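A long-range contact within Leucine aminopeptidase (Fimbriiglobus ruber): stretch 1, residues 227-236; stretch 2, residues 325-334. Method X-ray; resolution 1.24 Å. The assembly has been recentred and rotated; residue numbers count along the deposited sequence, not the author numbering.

Stretch 1 227-236: TGAVLLDLFA
Stretch 2 (325-334) DVGNVLLGWI

Stretch 2 is helical throughout (phi/psi near -62/-43), held by i-to-i+4 bonds such as Leu330 N to Val326 O, 2.9 Å. Stretch 1 is extended from Gly228 onward, and the chain turns at Leu234 (phi/psi 53/53) to reach Phe235. Strand and helix axes run antiparallel (177°) and approach to 11.0 Å, room for a layer of side chains; Val230 CA lies 8.1 Å from Leu330 CA, setting the register. No hydrogen bond crosses, so the contact is apolar packing, burying 324 Å².

Along the helix, Val326 (chi1 t) comes first, its CB directed toward stretch 1. Val326 CG1 is 3.7 Å from Leu232 CD2 (rotamer m, t); the closest approach to Phe235 (chi1 71°, chi2 -86°) is Val326 CG2 to Phe235 CD2, 3.9 Å, oblique to the ring, with CG1 also near. One turn on, Leu330 (m, t) reaches both Val230 and Leu232: CD2 lies 3.7 Å from Val230 CG1, and CD1 4.1 Å from Leu232 CD1. Trp333 (chi1 172°, chi2 58°) follows. Val230 (chi1 t) sets CG2 3.7 Å from the centroid of the Trp333 six-membered ring, 18° off its normal, a CH-pi contact over one face. At the ring edge, Gly228 O is 4.1 Å from Trp333 CH2; an ideal CB on Gly228 would crowd Trp333 CZ2 at 3.4 Å.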

# COMPACT_ATOMS: atom_id res chain seq x y z
N THR A 227 -6.57 -4.54 14.34
CA THR A 227 -5.72 -4.01 15.40
C THR A 227 -4.55 -3.20 14.88
O THR A 227 -3.86 -2.56 15.69
CB THR A 227 -5.23 -5.15 16.30
OG1 THR A 227 -4.59 -6.12 15.48
CG2 THR A 227 -6.42 -5.80 17.04
N GLY A 228 -4.31 -3.18 13.58
CA GLY A 228 -3.23 -2.38 13.03
C GLY A 228 -3.21 -2.51 11.53
O GLY A 228 -3.69 -3.51 10.96
N ALA A 229 -2.62 -1.50 10.89
CA ALA A 229 -2.50 -1.45 9.44
C ALA A 229 -1.18 -0.81 9.06
O ALA A 229 -0.78 0.19 9.67
CB ALA A 229 -3.64 -0.65 8.82
N VAL A 230 -0.54 -1.36 8.03
CA VAL A 230 0.64 -0.76 7.42
C VAL A 230 0.32 -0.45 5.98
O VAL A 230 -0.04 -1.36 5.22
CB VAL A 230 1.89 -1.65 7.54
CG1 VAL A 230 3.02 -1.03 6.75
CG2 VAL A 230 2.28 -1.82 9.00
N LEU A 231 0.44 0.82 5.61
CA LEU A 231 0.31 1.30 4.24
C LEU A 231 1.69 1.39 3.63
O LEU A 231 2.62 1.92 4.24
CB LEU A 231 -0.35 2.68 4.25
CG LEU A 231 -0.38 3.38 2.90
CD1 LEU A 231 -1.29 2.64 1.91
CD2 LEU A 231 -0.85 4.82 3.06
N LEU A 232 1.83 0.84 2.43
CA LEU A 232 3.08 0.90 1.68
C LEU A 232 2.92 1.96 0.60
O LEU A 232 2.02 1.85 -0.23
CB LEU A 232 3.30 -0.44 0.99
CG LEU A 232 3.44 -1.63 1.93
CD1 LEU A 232 3.41 -2.93 1.11
CD2 LEU A 232 4.70 -1.51 2.79
N ASP A 233 3.80 2.97 0.57
CA ASP A 233 3.71 3.99 -0.47
C ASP A 233 5.09 4.60 -0.70
O ASP A 233 5.73 5.02 0.27
CB ASP A 233 2.75 5.09 0.01
CG ASP A 233 2.20 5.95 -1.14
OD1 ASP A 233 2.50 5.67 -2.33
OD2 ASP A 233 1.44 6.92 -0.87
N LEU A 234 5.56 4.66 -1.94
CA LEU A 234 6.84 5.30 -2.26
C LEU A 234 7.97 4.73 -1.39
O LEU A 234 8.72 5.48 -0.75
CB LEU A 234 6.78 6.82 -2.14
CG LEU A 234 5.60 7.54 -2.77
CD1 LEU A 234 5.69 9.02 -2.45
CD2 LEU A 234 5.55 7.33 -4.25
N PHE A 235 8.10 3.40 -1.41
CA PHE A 235 8.93 2.71 -0.42
C PHE A 235 9.98 1.81 -1.04
O PHE A 235 10.79 1.27 -0.28
CB PHE A 235 8.06 1.83 0.49
CG PHE A 235 7.50 0.64 -0.21
CD1 PHE A 235 6.32 0.72 -0.92
CD2 PHE A 235 8.17 -0.58 -0.18
CE1 PHE A 235 5.84 -0.37 -1.64
CE2 PHE A 235 7.69 -1.68 -0.89
CZ PHE A 235 6.51 -1.57 -1.61
N ALA A 236 9.98 1.60 -2.35
CA ALA A 236 10.69 0.48 -2.94
C ALA A 236 11.93 0.89 -3.73
O ALA A 236 12.57 0.02 -4.33
CB ALA A 236 9.75 -0.33 -3.83
N ASP A 325 13.46 -6.35 1.92
CA ASP A 325 13.61 -5.84 3.28
C ASP A 325 12.26 -5.44 3.85
O ASP A 325 11.91 -5.79 4.99
CB ASP A 325 14.53 -4.62 3.29
CG ASP A 325 16.00 -4.94 3.28
OD1 ASP A 325 16.40 -6.12 3.31
OD2 ASP A 325 16.76 -3.97 3.23
N VAL A 326 11.48 -4.66 3.08
CA VAL A 326 10.17 -4.24 3.58
C VAL A 326 9.26 -5.45 3.78
O VAL A 326 8.54 -5.53 4.79
CB VAL A 326 9.57 -3.16 2.67
CG1 VAL A 326 8.14 -2.83 3.07
CG2 VAL A 326 10.45 -1.90 2.73
N GLY A 327 9.30 -6.41 2.86
CA GLY A 327 8.50 -7.62 3.03
C GLY A 327 8.84 -8.38 4.29
O GLY A 327 7.96 -8.84 5.02
N ASN A 328 10.14 -8.50 4.60
CA ASN A 328 10.53 -9.20 5.81
C ASN A 328 10.13 -8.44 7.05
O ASN A 328 9.77 -9.06 8.05
CB ASN A 328 12.01 -9.50 5.77
CG ASN A 328 12.30 -10.78 5.01
OD1 ASN A 328 11.59 -11.79 5.16
ND2 ASN A 328 13.37 -10.79 4.25
N VAL A 329 10.15 -7.10 7.01
CA VAL A 329 9.66 -6.34 8.16
C VAL A 329 8.18 -6.59 8.38
O VAL A 329 7.73 -6.82 9.51
CB VAL A 329 10.00 -4.85 8.00
CG1 VAL A 329 9.31 -4.02 9.07
CG2 VAL A 329 11.51 -4.66 8.04
N LEU A 330 7.40 -6.57 7.30
CA LEU A 330 5.96 -6.85 7.43
C LEU A 330 5.72 -8.25 7.99
O LEU A 330 4.88 -8.43 8.88
CB LEU A 330 5.27 -6.73 6.08
CG LEU A 330 5.22 -5.33 5.48
CD1 LEU A 330 4.76 -5.41 4.03
CD2 LEU A 330 4.28 -4.45 6.30
N LEU A 331 6.45 -9.25 7.47
CA LEU A 331 6.23 -10.61 7.97
C LEU A 331 6.68 -10.75 9.42
O LEU A 331 6.05 -11.48 10.20
CB LEU A 331 6.96 -11.62 7.09
CG LEU A 331 6.39 -11.77 5.68
CD1 LEU A 331 7.23 -12.78 4.91
CD2 LEU A 331 4.92 -12.18 5.72
N GLY A 332 7.73 -10.03 9.82
CA GLY A 332 8.13 -10.09 11.23
C GLY A 332 7.10 -9.46 12.13
O GLY A 332 6.75 -10.01 13.18
N TRP A 333 6.57 -8.31 11.73
CA TRP A 333 5.49 -7.64 12.44
C TRP A 333 4.30 -8.59 12.63
O TRP A 333 3.74 -8.70 13.73
CB TRP A 333 5.10 -6.39 11.66
CG TRP A 333 3.86 -5.68 12.14
CD1 TRP A 333 3.62 -5.16 13.38
CD2 TRP A 333 2.71 -5.36 11.34
NE1 TRP A 333 2.38 -4.56 13.42
CE2 TRP A 333 1.81 -4.66 12.17
CE3 TRP A 333 2.35 -5.62 10.01
CZ2 TRP A 333 0.58 -4.19 11.70
CZ3 TRP A 333 1.13 -5.16 9.54
CH2 TRP A 333 0.25 -4.45 10.39
N ILE A 334 3.92 -9.29 11.56
CA ILE A 334 2.82 -10.25 11.65
C ILE A 334 3.13 -11.34 12.67
O ILE A 334 2.30 -11.67 13.53
CB ILE A 334 2.52 -10.83 10.26
CG1 ILE A 334 1.85 -9.77 9.39
CG2 ILE A 334 1.66 -12.09 10.35
CD1 ILE A 334 1.98 -10.03 7.87